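Local coordinates for arylsulfatase (Pseudoalteromonas sp. MB47, PDB 7AJ0), which probably hydrolyses sulfate esters of fucoidan, the sulfated fucose-rich polysaccharide of brown algae, as an exo-acting, calcium-binding enzyme that assembles into a hexamer, at residues R106-T111 with D376-Y381; T111-V116 with M398-I403; E214-G219 with Y229-I234; Y175-P180 with Q242-E247. One frame throughout, in Å; residues are numbered along the deposited sequence.

Contact 1 (R106-T111 with D376-Y381); sequences RAALTT and DLTDIY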
loop_
_atom_site.group_PDB
_atom_site.type_symbol
_atom_site.label_atom_id
_atom_site.label_comp_id
_atom_site.label_asym_id
_atom_site.label_seq_id
_atom_site.Cartn_x
_atom_site.Cartn_y
_atom_site.Cartn_z
ATOM N N ARG A 106 -24.245 22.930 9.991
ATOM C CA ARG A 106 -25.400 23.533 10.646
ATOM C C ARG A 106 -25.222 25.033 10.820
ATOM O O ARG A 106 -26.205 25.781 10.764
ATOM C CB ARG A 106 -25.642 22.835 11.981
ATOM C CG ARG A 106 -26.225 21.446 11.789
ATOM C CD ARG A 106 -25.844 20.473 12.886
ATOM N NE ARG A 106 -26.155 19.107 12.467
ATOM C CZ ARG A 106 -27.384 18.601 12.431
ATOM N NH1 ARG A 106 -28.421 19.343 12.794
ATOM N NH2 ARG A 106 -27.576 17.353 12.029
ATOM N N ALA A 107 -23.985 25.492 11.016
ATOM C CA ALA A 107 -23.716 26.923 10.981
ATOM C C ALA A 107 -24.031 27.500 9.605
ATOM O O ALA A 107 -24.664 28.555 9.489
ATOM C CB ALA A 107 -22.257 27.190 11.356
ATOM N N ALA A 108 -23.596 26.817 8.546
ATOM C CA ALA A 108 -23.843 27.320 7.199
ATOM C C ALA A 108 -25.336 27.421 6.919
ATOM O O ALA A 108 -25.798 28.382 6.293
ATOM C CB ALA A 108 -23.165 26.415 6.172
ATOM N N LEU A 109 -26.108 26.441 7.385
ATOM C CA LEU A 109 -27.543 26.446 7.140
ATOM C C LEU A 109 -28.243 27.577 7.881
ATOM O O LEU A 109 -29.315 28.020 7.452
ATOM C CB LEU A 109 -28.139 25.101 7.549
ATOM C CG LEU A 109 -29.659 24.965 7.497
ATOM C CD1 LEU A 109 -30.153 25.008 6.061
ATOM C CD2 LEU A 109 -30.082 23.676 8.186
ATOM N N THR A 110 -27.667 28.055 8.984
ATOM C CA THR A 110 -28.321 29.061 9.815
ATOM C C THR A 110 -27.600 30.403 9.810
ATOM O O THR A 110 -27.925 31.269 10.629
ATOM C CB THR A 110 -28.452 28.557 11.257
ATOM O OG1 THR A 110 -27.149 28.288 11.795
ATOM C CG2 THR A 110 -29.296 27.294 11.304
ATOM N N THR A 111 -26.634 30.601 8.911
ATOM C CA THR A 111 -25.976 31.894 8.788
ATOM C C THR A 111 -25.738 32.328 7.350
ATOM O O THR A 111 -25.314 33.467 7.142
ATOM C CB THR A 111 -24.624 31.894 9.519
ATOM O OG1 THR A 111 -23.714 31.007 8.856
ATOM C CG2 THR A 111 -24.792 31.461 10.968
ATOM N N ASP A 376 -26.191 24.486 -2.417
ATOM C CA ASP A 376 -25.444 24.477 -1.166
ATOM C C ASP A 376 -26.421 24.586 -0.004
ATOM O O ASP A 376 -27.570 24.998 -0.172
ATOM C CB ASP A 376 -24.434 25.643 -1.141
ATOM C CG ASP A 376 -23.350 25.472 -0.093
ATOM O OD1 ASP A 376 -23.675 25.384 1.111
ATOM O OD2 ASP A 376 -22.161 25.435 -0.477
ATOM N N LEU A 377 -25.957 24.205 1.190
ATOM C CA LEU A 377 -26.770 24.423 2.383
ATOM C C LEU A 377 -26.985 25.910 2.645
ATOM O O LEU A 377 -28.047 26.307 3.141
ATOM C CB LEU A 377 -26.125 23.775 3.606
ATOM C CG LEU A 377 -26.318 22.271 3.803
ATOM C CD1 LEU A 377 -25.575 21.820 5.057
ATOM C CD2 LEU A 377 -27.787 21.898 3.888
ATOM N N THR A 378 -25.993 26.747 2.337
ATOM C CA THR A 378 -26.185 28.184 2.478
ATOM C C THR A 378 -27.246 28.710 1.517
ATOM O O THR A 378 -27.807 29.783 1.760
ATOM C CB THR A 378 -24.872 28.932 2.246
ATOM O OG1 THR A 378 -24.371 28.631 0.937
ATOM C CG2 THR A 378 -23.838 28.540 3.289
ATOM N N ASP A 379 -27.529 27.980 0.435
ATOM C CA ASP A 379 -28.564 28.412 -0.497
ATOM C C ASP A 379 -29.958 28.235 0.094
ATOM O O ASP A 379 -30.878 28.981 -0.261
ATOM C CB ASP A 379 -28.442 27.643 -1.813
ATOM C CG ASP A 379 -27.141 27.932 -2.541
ATOM O OD1 ASP A 379 -26.479 28.936 -2.204
ATOM O OD2 ASP A 379 -26.784 27.158 -3.457
ATOM N N ILE A 380 -30.140 27.257 0.982
ATOM C CA ILE A 380 -31.414 27.127 1.682
ATOM C C ILE A 380 -31.653 28.352 2.555
ATOM O O ILE A 380 -32.758 28.905 2.598
ATOM C CB ILE A 380 -31.445 25.830 2.510
ATOM C CG1 ILE A 380 -31.284 24.613 1.597
ATOM C CG2 ILE A 380 -32.744 25.741 3.302
ATOM C CD1 ILE A 380 -30.985 23.319 2.336
ATOM N N TYR A 381 -30.613 28.790 3.268
ATOM C CA TYR A 381 -30.706 30.000 4.077
ATOM C C TYR A 381 -31.100 31.197 3.226
ATOM O O TYR A 381 -32.066 31.904 3.537
ATOM C CB TYR A 381 -29.361 30.231 4.773
ATOM C CG TYR A 381 -29.183 31.572 5.443
ATOM C CD1 TYR A 381 -28.808 32.691 4.711
ATOM C CD2 TYR A 381 -29.350 31.711 6.812
ATOM C CE1 TYR A 381 -28.627 33.911 5.319
ATOM C CE2 TYR A 381 -29.172 32.929 7.430
ATOM C CZ TYR A 381 -28.811 34.025 6.679
ATOM O OH TYR A 381 -28.635 35.244 7.290
#
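Ala107 O is gripped twice, by Thr110 N at 3.1 Å and by Thr111 OG1, which reaches it at 2.7 Å from above the carbonyl plane. Both bonds fall late in the helix that begins at the calcium ligand Cys102, in the alkaline phosphatase-like fold of sulfatases. It packs on helix 377-387 with the axes of the paired segments 7.0 Å apart and inclined by -27°. At the start of the second helix, Asp376 and Asp379 form a capping box: Asp376 OD1 takes Thr378 N at 3.0 Å, and Asp379 OD2 takes Asp376 N in return. Thr378 CG2, anti to its carbonyl carbon, meets the methyl of Ala108 at 3.6 Å. Leu109, with CG anti to the backbone N (chi1 174°), crosses Ile380 obliquely and sets CD1 3.9 Å from Ile380 CG2. The Tyr381 ring closes the other end of the interface, its OH hydrogen-bonded to Val139 O. An alanine in place of Tyr381 would remove ring and hydroxyl together, and would probably cost the Thr111 backbone its ring cover and Val139 O its bond. Tyr381 CG stands anti to the backbone N (chi1 169°), which lays one ring face against Thr111 C, 3.4 Å above the ring plane and over its centre.

Contact 2 (T111-V116 with M398-I403); sequences TGRLPV and MYFDGI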
loop_
_atom_site.group_PDB
_atom_site.type_symbol
_atom_site.label_atom_id
_atom_site.label_comp_id
_atom_site.label_asym_id
_atom_site.label_seq_id
_atom_site.Cartn_x
_atom_site.Cartn_y
_atom_site.Cartn_z
ATOM N N THR A 111 -26.634 30.601 8.911
ATOM C CA THR A 111 -25.976 31.894 8.788
ATOM C C THR A 111 -25.738 32.328 7.350
ATOM O O THR A 111 -25.314 33.467 7.142
ATOM C CB THR A 111 -24.624 31.894 9.519
ATOM O OG1 THR A 111 -23.714 31.007 8.856
ATOM C CG2 THR A 111 -24.792 31.461 10.968
ATOM N N GLY A 112 -25.994 31.478 6.357
ATOM C CA GLY A 112 -25.679 31.822 4.987
ATOM C C GLY A 112 -24.205 31.985 4.713
ATOM O O GLY A 112 -23.832 32.570 3.694
ATOM N N ARG A 113 -23.351 31.460 5.586
ATOM C CA ARG A 113 -21.932 31.783 5.564
ATOM C C ARG A 113 -21.095 30.544 5.827
ATOM O O ARG A 113 -21.368 29.792 6.767
ATOM C CB ARG A 113 -21.617 32.863 6.609
ATOM C CG ARG A 113 -21.828 34.271 6.098
ATOM C CD ARG A 113 -22.166 35.248 7.203
ATOM N NE ARG A 113 -21.152 35.314 8.253
ATOM C CZ ARG A 113 -19.985 35.941 8.137
ATOM N NH1 ARG A 113 -19.661 36.546 7.003
ATOM N NH2 ARG A 113 -19.139 35.957 9.158
ATOM N N LEU A 114 -20.090 30.333 4.988
ATOM C CA LEU A 114 -19.106 29.299 5.264
ATOM C C LEU A 114 -18.572 29.483 6.683
ATOM O O LEU A 114 -18.289 30.615 7.094
ATOM C CB LEU A 114 -17.969 29.368 4.246
ATOM C CG LEU A 114 -18.339 28.910 2.834
ATOM C CD1 LEU A 114 -17.267 29.315 1.839
ATOM C CD2 LEU A 114 -18.559 27.403 2.804
ATOM N N PRO A 115 -18.438 28.408 7.461
ATOM C CA PRO A 115 -18.091 28.578 8.883
ATOM C C PRO A 115 -16.708 29.160 9.122
ATOM O O PRO A 115 -16.443 29.632 10.235
ATOM C CB PRO A 115 -18.209 27.158 9.455
ATOM C CG PRO A 115 -18.153 26.247 8.280
ATOM C CD PRO A 115 -18.708 26.999 7.113
ATOM N N VAL A 116 -15.816 29.148 8.131
ATOM C CA VAL A 116 -14.514 29.771 8.338
ATOM C C VAL A 116 -14.666 31.279 8.506
ATOM O O VAL A 116 -13.845 31.923 9.172
ATOM C CB VAL A 116 -13.558 29.419 7.184
ATOM C CG1 VAL A 116 -14.009 30.074 5.884
ATOM C CG2 VAL A 116 -12.137 29.827 7.538
ATOM N N MET A 398 -20.310 41.910 6.301
ATOM C CA MET A 398 -20.106 40.469 6.317
ATOM C C MET A 398 -20.391 39.898 4.935
ATOM O O MET A 398 -21.386 40.257 4.298
ATOM C CB MET A 398 -21.011 39.801 7.361
ATOM C CG MET A 398 -20.639 40.128 8.801
ATOM S SD MET A 398 -21.963 39.789 9.985
ATOM C CE MET A 398 -22.376 38.093 9.583
ATOM N N TYR A 399 -19.508 39.014 4.476
ATOM C CA TYR A 399 -19.695 38.344 3.197
ATOM C C TYR A 399 -20.601 37.134 3.382
ATOM O O TYR A 399 -20.426 36.355 4.324
ATOM C CB TYR A 399 -18.350 37.910 2.620
ATOM C CG TYR A 399 -18.394 37.526 1.159
ATOM C CD1 TYR A 399 -18.179 38.472 0.169
ATOM C CD2 TYR A 399 -18.643 36.219 0.768
ATOM C CE1 TYR A 399 -18.213 38.132 -1.167
ATOM C CE2 TYR A 399 -18.677 35.869 -0.570
ATOM C CZ TYR A 399 -18.460 36.831 -1.532
ATOM O OH TYR A 399 -18.491 36.498 -2.865
ATOM N N PHE A 400 -21.566 36.976 2.482
ATOM C CA PHE A 400 -22.527 35.881 2.540
ATOM C C PHE A 400 -22.326 34.971 1.338
ATOM O O PHE A 400 -22.364 35.427 0.191
ATOM C CB PHE A 400 -23.954 36.418 2.597
ATOM C CG PHE A 400 -24.332 36.953 3.944
ATOM C CD1 PHE A 400 -24.886 36.121 4.898
ATOM C CD2 PHE A 400 -24.114 38.282 4.263
ATOM C CE1 PHE A 400 -25.227 36.605 6.143
ATOM C CE2 PHE A 400 -24.453 38.772 5.508
ATOM C CZ PHE A 400 -25.010 37.932 6.449
ATOM N N ASP A 401 -22.112 33.686 1.610
ATOM C CA ASP A 401 -21.837 32.705 0.572
ATOM C C ASP A 401 -23.095 32.125 -0.051
ATOM O O ASP A 401 -23.027 31.582 -1.161
ATOM C CB ASP A 401 -20.988 31.573 1.156
ATOM C CG ASP A 401 -19.675 32.066 1.727
ATOM O OD1 ASP A 401 -18.781 32.437 0.938
ATOM O OD2 ASP A 401 -19.539 32.101 2.968
ATOM N N GLY A 402 -24.235 32.231 0.625
ATOM C CA GLY A 402 -25.453 31.655 0.100
ATOM C C GLY A 402 -25.988 32.429 -1.089
ATOM O O GLY A 402 -25.797 33.638 -1.217
ATOM N N ILE A 403 -26.670 31.705 -1.973
ATOM C CA ILE A 403 -27.284 32.271 -3.167
ATOM C C ILE A 403 -28.765 31.926 -3.152
ATOM O O ILE A 403 -29.138 30.780 -2.878
ATOM C CB ILE A 403 -26.617 31.745 -4.452
ATOM C CG1 ILE A 403 -25.140 32.144 -4.483
ATOM C CG2 ILE A 403 -27.356 32.264 -5.676
ATOM C CD1 ILE A 403 -24.320 31.380 -5.503
HETATM O O HOH W 1 -17.180 38.136 6.309
#
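Gly112 O accepts two backbone donors from the facing loop: Gly402 N at 3.1 Å, lying above the carbonyl plane, and Asp401 N in a weaker, more bent bond. Leu114 N is satisfied by Asp401 OD2, 2.7 Å away and nearly straight at 164°; Leu114 CG rests 3.4 Å from Asp401 OD2 as well. The other oxygen of that carboxylate, Asp401 OD1, forms a salt bridge with Arg117, so both branches of the aspartate are engaged. Arg113 spreads its donors: NH1 gives to a lone pair of Tyr399 O at 2.8 Å, in the guanidinium plane, and also to a water that accepts from Tyr399 N, while NE is paired with Glu138. Thr111-Gly112 match the closing T-G of the sulfatase signature that begins at Cys102, and here Gly112 O pins the chain leaving helix 102-111 to the loop between helices 377-387 and 406-409. Gly112 turns that corner with positive phi, 65°; a CB on it would lie tight against the Phe400 ring. Arg113 CD sits over one face of the Phe400 ring, 3.9 Å from the centroid, as a CH-pi contact, and the bend at chi3 (58°) then turns NE and the guanidinium toward Met398 and Tyr399 O. Met398, also bent at chi3, places CE 3.3 Å above the guanidinium plane, toward its rim. A leucine in place of Arg113 would remove the guanidinium, and would probably leave Tyr399 O and the carboxylate of Glu138 short of a buried donor.

Contact 3 (E214-G219 with Y229-I234); sequences EGLIKG and YPINSI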
loop_
_atom_site.group_PDB
_atom_site.type_symbol
_atom_site.label_atom_id
_atom_site.label_comp_id
_atom_site.label_asym_id
_atom_site.label_seq_id
_atom_site.Cartn_x
_atom_site.Cartn_y
_atom_site.Cartn_z
ATOM N N GLU A 214 -27.896 16.786 30.504
ATOM C CA GLU A 214 -29.013 16.326 31.322
ATOM C C GLU A 214 -30.179 15.815 30.486
ATOM O O GLU A 214 -30.919 14.937 30.943
ATOM C CB GLU A 214 -29.479 17.454 32.244
ATOM C CG GLU A 214 -28.494 17.769 33.360
ATOM C CD GLU A 214 -28.973 18.880 34.274
ATOM O OE1 GLU A 214 -29.745 19.746 33.812
ATOM O OE2 GLU A 214 -28.578 18.884 35.460
ATOM N N GLY A 215 -30.361 16.335 29.279
ATOM C CA GLY A 215 -31.452 15.890 28.431
ATOM C C GLY A 215 -31.758 16.930 27.365
ATOM O O GLY A 215 -30.908 17.746 27.013
ATOM N N LEU A 216 -32.989 16.873 26.864
ATOM C CA LEU A 216 -33.445 17.837 25.870
ATOM C C LEU A 216 -33.770 19.162 26.550
ATOM O O LEU A 216 -34.424 19.186 27.601
ATOM C CB LEU A 216 -34.660 17.304 25.120
ATOM C CG LEU A 216 -34.439 15.959 24.433
ATOM C CD1 LEU A 216 -35.663 15.528 23.648
ATOM C CD2 LEU A 216 -33.224 16.020 23.522
ATOM N N ILE A 217 -33.316 20.255 25.952
ATOM C CA ILE A 217 -33.470 21.589 26.516
ATOM C C ILE A 217 -34.562 22.324 25.754
ATOM O O ILE A 217 -34.621 22.277 24.518
ATOM C CB ILE A 217 -32.143 22.367 26.467
ATOM C CG1 ILE A 217 -31.070 21.635 27.276
ATOM C CG2 ILE A 217 -32.329 23.781 26.996
ATOM C CD1 ILE A 217 -31.447 21.385 28.720
ATOM N N LYS A 218 -35.423 23.012 26.495
ATOM C CA LYS A 218 -36.548 23.762 25.949
ATOM C C LYS A 218 -36.333 25.237 26.239
ATOM O O LYS A 218 -35.961 25.602 27.358
ATOM C CB LYS A 218 -37.856 23.265 26.566
ATOM C CG LYS A 218 -39.115 23.995 26.139
ATOM C CD LYS A 218 -40.240 23.643 27.103
ATOM C CE LYS A 218 -41.566 23.427 26.396
ATOM N NZ LYS A 218 -42.568 22.830 27.329
ATOM N N GLY A 219 -36.560 26.076 25.234
ATOM C CA GLY A 219 -36.333 27.499 25.391
ATOM C C GLY A 219 -37.168 28.361 24.470
ATOM O O GLY A 219 -37.353 28.033 23.296
ATOM N N TYR A 229 -36.976 17.183 28.841
ATOM C CA TYR A 229 -37.025 15.728 28.707
ATOM C C TYR A 229 -35.700 15.155 29.192
ATOM O O TYR A 229 -34.702 15.172 28.454
ATOM C CB TYR A 229 -37.307 15.317 27.263
ATOM C CG TYR A 229 -37.493 13.827 27.074
ATOM C CD1 TYR A 229 -36.410 13.002 26.789
ATOM C CD2 TYR A 229 -38.750 13.247 27.179
ATOM C CE1 TYR A 229 -36.577 11.637 26.619
ATOM C CE2 TYR A 229 -38.925 11.886 27.012
ATOM C CZ TYR A 229 -37.836 11.086 26.731
ATOM O OH TYR A 229 -38.010 9.731 26.561
ATOM N N PRO A 230 -35.646 14.645 30.420
ATOM C CA PRO A 230 -34.385 14.089 30.921
ATOM C C PRO A 230 -34.023 12.805 30.200
ATOM O O PRO A 230 -34.887 12.026 29.790
ATOM C CB PRO A 230 -34.667 13.825 32.407
ATOM C CG PRO A 230 -35.920 14.580 32.714
ATOM C CD PRO A 230 -36.707 14.585 31.441
ATOM N N ILE A 231 -32.722 12.586 30.055
ATOM C CA ILE A 231 -32.192 11.384 29.427
ATOM C C ILE A 231 -31.217 10.759 30.410
ATOM O O ILE A 231 -30.125 11.296 30.638
ATOM C CB ILE A 231 -31.521 11.677 28.077
ATOM C CG1 ILE A 231 -32.590 12.114 27.067
ATOM C CG2 ILE A 231 -30.770 10.453 27.584
ATOM C CD1 ILE A 231 -32.049 12.733 25.805
ATOM N N ASN A 232 -31.618 9.633 31.010
ATOM C CA ASN A 232 -30.797 8.926 31.982
ATOM C C ASN A 232 -30.694 7.436 31.677
ATOM O O ASN A 232 -30.135 6.687 32.488
ATOM C CB ASN A 232 -31.354 9.123 33.398
ATOM C CG ASN A 232 -31.388 10.581 33.814
ATOM O OD1 ASN A 232 -32.457 11.146 34.045
ATOM N ND2 ASN A 232 -30.214 11.196 33.914
ATOM N N SER A 233 -31.213 6.987 30.535
ATOM C CA SER A 233 -31.187 5.571 30.203
ATOM C C SER A 233 -31.385 5.402 28.705
ATOM O O SER A 233 -31.823 6.323 28.011
ATOM C CB SER A 233 -32.269 4.802 30.966
ATOM O OG SER A 233 -33.556 5.187 30.515
ATOM N N ILE A 234 -31.055 4.201 28.221
ATOM C CA ILE A 234 -31.292 3.874 26.819
ATOM C C ILE A 234 -32.778 3.971 26.495
ATOM O O ILE A 234 -33.165 4.398 25.401
ATOM C CB ILE A 234 -30.737 2.473 26.494
ATOM C CG1 ILE A 234 -29.213 2.515 26.359
ATOM C CG2 ILE A 234 -31.377 1.925 25.220
ATOM C CD1 ILE A 234 -28.472 2.429 27.676
#
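Leu216 CG stands anti to the carbonyl carbon (chi1 -57°) and Tyr229 CG anti to the backbone N (chi1 -175°), so the two side chains run side by side from the same face of a beta hairpin. Their CB atoms are 3.9 Å apart, and Leu216 CD1 comes obliquely to Tyr229 CD1. Ile231, with CG1 anti to its carbonyl carbon, sends CD1 across to Leu216 CD2 at 4.2 Å. Beneath this apolar patch strands 215-220 and 226-230 pair antiparallel. Leu216 and Tyr229 form a hydrogen-bonded pair: Leu216 N gives to Tyr229 O at 2.9 Å from above the carbonyl plane, while the return bond from Tyr229 N to Leu216 O is weak at 3.5 Å. One step on, Gly215 and Pro230 make a non-hydrogen-bonded pair. Ile231 N then gives to a lone pair of Glu214 O at 3.1 Å, almost straight at 171°. Gly215 CA comes within 3.3 Å of Tyr229 O in a CA-H...O contact, and a CB there would clash with that oxygen at 2.2 Å. Helix 240-258 covers the leucine face through Ile240 and Val243, and Tyr229 OH is tied to Asp236 O beyond the hairpin. Proline suits its place because a residue of a non-hydrogen-bonded pair owes its partner no N-H; the backbone bonds to either side fix the register, and the apolar side chains turn one face of the hairpin toward the helix.

Contact 4 (Y175-P180 with Q242-E247); sequences YFYGLP and QVLRDE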
loop_
_atom_site.group_PDB
_atom_site.type_symbol
_atom_site.label_atom_id
_atom_site.label_comp_id
_atom_site.label_asym_id
_atom_site.label_seq_id
_atom_site.Cartn_x
_atom_site.Cartn_y
_atom_site.Cartn_z
ATOM N N TYR A 175 -38.496 29.656 19.195
ATOM C CA TYR A 175 -38.653 28.456 20.003
ATOM C C TYR A 175 -37.531 27.480 19.697
ATOM O O TYR A 175 -37.212 27.246 18.529
ATOM C CB TYR A 175 -40.016 27.802 19.735
ATOM C CG TYR A 175 -40.335 26.628 20.629
ATOM C CD1 TYR A 175 -40.423 26.788 22.003
ATOM C CD2 TYR A 175 -40.568 25.365 20.100
ATOM C CE1 TYR A 175 -40.718 25.722 22.828
ATOM C CE2 TYR A 175 -40.868 24.293 20.918
ATOM C CZ TYR A 175 -40.942 24.480 22.281
ATOM O OH TYR A 175 -41.237 23.421 23.106
ATOM N N PHE A 176 -36.935 26.921 20.750
ATOM C CA PHE A 176 -35.973 25.838 20.620
ATOM C C PHE A 176 -36.404 24.667 21.490
ATOM O O PHE A 176 -36.893 24.856 22.609
ATOM C CB PHE A 176 -34.558 26.259 21.023
ATOM C CG PHE A 176 -33.601 25.103 21.146
ATOM C CD1 PHE A 176 -33.347 24.281 20.060
ATOM C CD2 PHE A 176 -32.959 24.836 22.344
ATOM C CE1 PHE A 176 -32.471 23.218 20.163
ATOM C CE2 PHE A 176 -32.082 23.772 22.453
ATOM C CZ PHE A 176 -31.839 22.963 21.359
ATOM N N TYR A 177 -36.215 23.457 20.970
ATOM C CA TYR A 177 -36.473 22.244 21.738
ATOM C C TYR A 177 -35.616 21.143 21.131
ATOM O O TYR A 177 -35.909 20.679 20.025
ATOM C CB TYR A 177 -37.952 21.872 21.702
ATOM C CG TYR A 177 -38.305 20.716 22.615
ATOM C CD1 TYR A 177 -37.876 19.427 22.334
ATOM C CD2 TYR A 177 -39.065 20.916 23.761
ATOM C CE1 TYR A 177 -38.188 18.371 23.166
ATOM C CE2 TYR A 177 -39.385 19.863 24.599
ATOM C CZ TYR A 177 -38.944 18.594 24.294
ATOM O OH TYR A 177 -39.254 17.540 25.117
ATOM N N GLY A 178 -34.576 20.726 21.839
ATOM C CA GLY A 178 -33.781 19.613 21.339
ATOM C C GLY A 178 -32.431 19.530 22.030
ATOM O O GLY A 178 -32.282 19.936 23.184
ATOM N N LEU A 179 -31.461 18.995 21.290
ATOM C CA LEU A 179 -30.153 18.684 21.844
ATOM C C LEU A 179 -29.217 19.872 21.679
ATOM O O LEU A 179 -28.940 20.271 20.540
ATOM C CB LEU A 179 -29.554 17.474 21.147
ATOM C CG LEU A 179 -30.339 16.166 21.098
ATOM C CD1 LEU A 179 -31.491 16.227 20.113
ATOM C CD2 LEU A 179 -29.394 15.017 20.746
ATOM N N PRO A 180 -28.715 20.465 22.764
ATOM C CA PRO A 180 -27.632 21.449 22.599
ATOM C C PRO A 180 -26.423 20.895 21.867
ATOM O O PRO A 180 -25.824 21.599 21.050
ATOM C CB PRO A 180 -27.297 21.843 24.048
ATOM C CG PRO A 180 -28.565 21.618 24.795
ATOM C CD PRO A 180 -29.216 20.418 24.152
ATOM N N GLN A 242 -39.164 10.550 18.744
ATOM C CA GLN A 242 -40.611 10.620 18.915
ATOM C C GLN A 242 -41.004 11.877 19.679
ATOM O O GLN A 242 -42.034 12.498 19.385
ATOM C CB GLN A 242 -41.117 9.376 19.645
ATOM C CG GLN A 242 -40.833 8.067 18.927
ATOM C CD GLN A 242 -41.522 7.975 17.580
ATOM O OE1 GLN A 242 -42.746 8.074 17.485
ATOM N NE2 GLN A 242 -40.733 7.789 16.525
ATOM N N VAL A 243 -40.191 12.269 20.662
ATOM C CA VAL A 243 -40.465 13.486 21.418
ATOM C C VAL A 243 -40.292 14.712 20.535
ATOM O O VAL A 243 -41.094 15.653 20.592
ATOM C CB VAL A 243 -39.556 13.552 22.659
ATOM C CG1 VAL A 243 -39.693 14.897 23.352
ATOM C CG2 VAL A 243 -39.887 12.415 23.607
ATOM N N LEU A 244 -39.244 14.728 19.709
ATOM C CA LEU A 244 -39.051 15.842 18.786
ATOM C C LEU A 244 -40.203 15.931 17.796
ATOM O O LEU A 244 -40.698 17.024 17.500
ATOM C CB LEU A 244 -37.724 15.687 18.047
ATOM C CG LEU A 244 -36.464 15.713 18.910
ATOM C CD1 LEU A 244 -35.245 15.335 18.083
ATOM C CD2 LEU A 244 -36.273 17.080 19.541
ATOM N N ARG A 245 -40.639 14.788 17.267
ATOM C CA ARG A 245 -41.791 14.772 16.371
ATOM C C ARG A 245 -43.003 15.403 17.045
ATOM O O ARG A 245 -43.688 16.245 16.454
ATOM C CB ARG A 245 -42.088 13.334 15.942
ATOM C CG ARG A 245 -43.203 13.167 14.918
ATOM C CD ARG A 245 -44.596 13.108 15.545
ATOM N NE ARG A 245 -44.626 12.378 16.809
ATOM C CZ ARG A 245 -44.480 11.062 16.928
ATOM N NH1 ARG A 245 -44.285 10.310 15.855
ATOM N NH2 ARG A 245 -44.521 10.500 18.127
ATOM N N ASP A 246 -43.269 15.021 18.295
ATOM C CA ASP A 246 -44.404 15.588 19.015
ATOM C C ASP A 246 -44.291 17.104 19.124
ATOM O O ASP A 246 -45.287 17.821 18.974
ATOM C CB ASP A 246 -44.508 14.964 20.408
ATOM C CG ASP A 246 -44.932 13.506 20.371
ATOM O OD1 ASP A 246 -45.528 13.080 19.358
ATOM O OD2 ASP A 246 -44.679 12.788 21.362
ATOM N N GLU A 247 -43.085 17.612 19.388
ATOM C CA GLU A 247 -42.918 19.050 19.574
ATOM C C GLU A 247 -43.090 19.807 18.262
ATOM O O GLU A 247 -43.651 20.909 18.246
ATOM C CB GLU A 247 -41.553 19.346 20.193
ATOM C CG GLU A 247 -41.461 19.008 21.673
ATOM C CD GLU A 247 -42.320 19.917 22.538
ATOM O OE1 GLU A 247 -42.551 21.080 22.141
ATOM O OE2 GLU A 247 -42.766 19.466 23.615
#
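Glu247 lies across the Tyr177 ring at about a right angle, its CG 3.4 Å above the plane and over the ring centre, a CH-pi contact. A bend at chi2 (-68°) folds the carboxylate back over the same face, where it stacks within 10° of parallel and brings OE2 to 3.5 Å from Tyr177 CE2. The group is held there by Tyr175, whose hydroxyl OH donates to Glu247 OE1 at 2.9 Å from above the carboxylate plane. That bond would probably help to stabilise the charged carboxylate above an electron-rich ring. Both tyrosines carry CG anti to the backbone N and, being two apart on the strand, point toward the helix together. Leu244 CD2 meets the Tyr177 ring at its edge, 4.0 Å from Tyr177 CD1, and also approaches the backbone at Gly178. Val243 CG1 sits 3.2 Å from Tyr177 OH, and Leu179 CD1 touches Leu244 more loosely. Strand 175-177 and the helix segment run nearly antiparallel, at 162°, with their axes 10.3 Å apart. Such a helix laid over the strands, here leading on to strand 262-267, is typical of the layered alpha/beta core of the alkaline phosphatase-like sulfatases.

The four contacts form two pairs. Contacts 1 and 2 share Thr111, have centres about 8 Å apart and touch directly: Tyr381 CD1 packs 3.3 Å from Gly112 CA, and Asp379 OD1 probably bonds Ile403 N. Contacts 3 and 4, centred about 10 Å apart, meet within one sheet, where strands 175-177 and 215-220 are joined by probable bonds such as Phe176 N to Gly219 O, 2.8 Å. Contacts 1 and 4 stay about 8 Å apart at their nearest atoms. The calcium ion, held by Asp60, Asp61, Cys102, Asp325 and Asn326, lies about 9 Å from the Leu377 side chain and about 11 Å from that of Leu179; it probably marks the active site, as in related sulfatases.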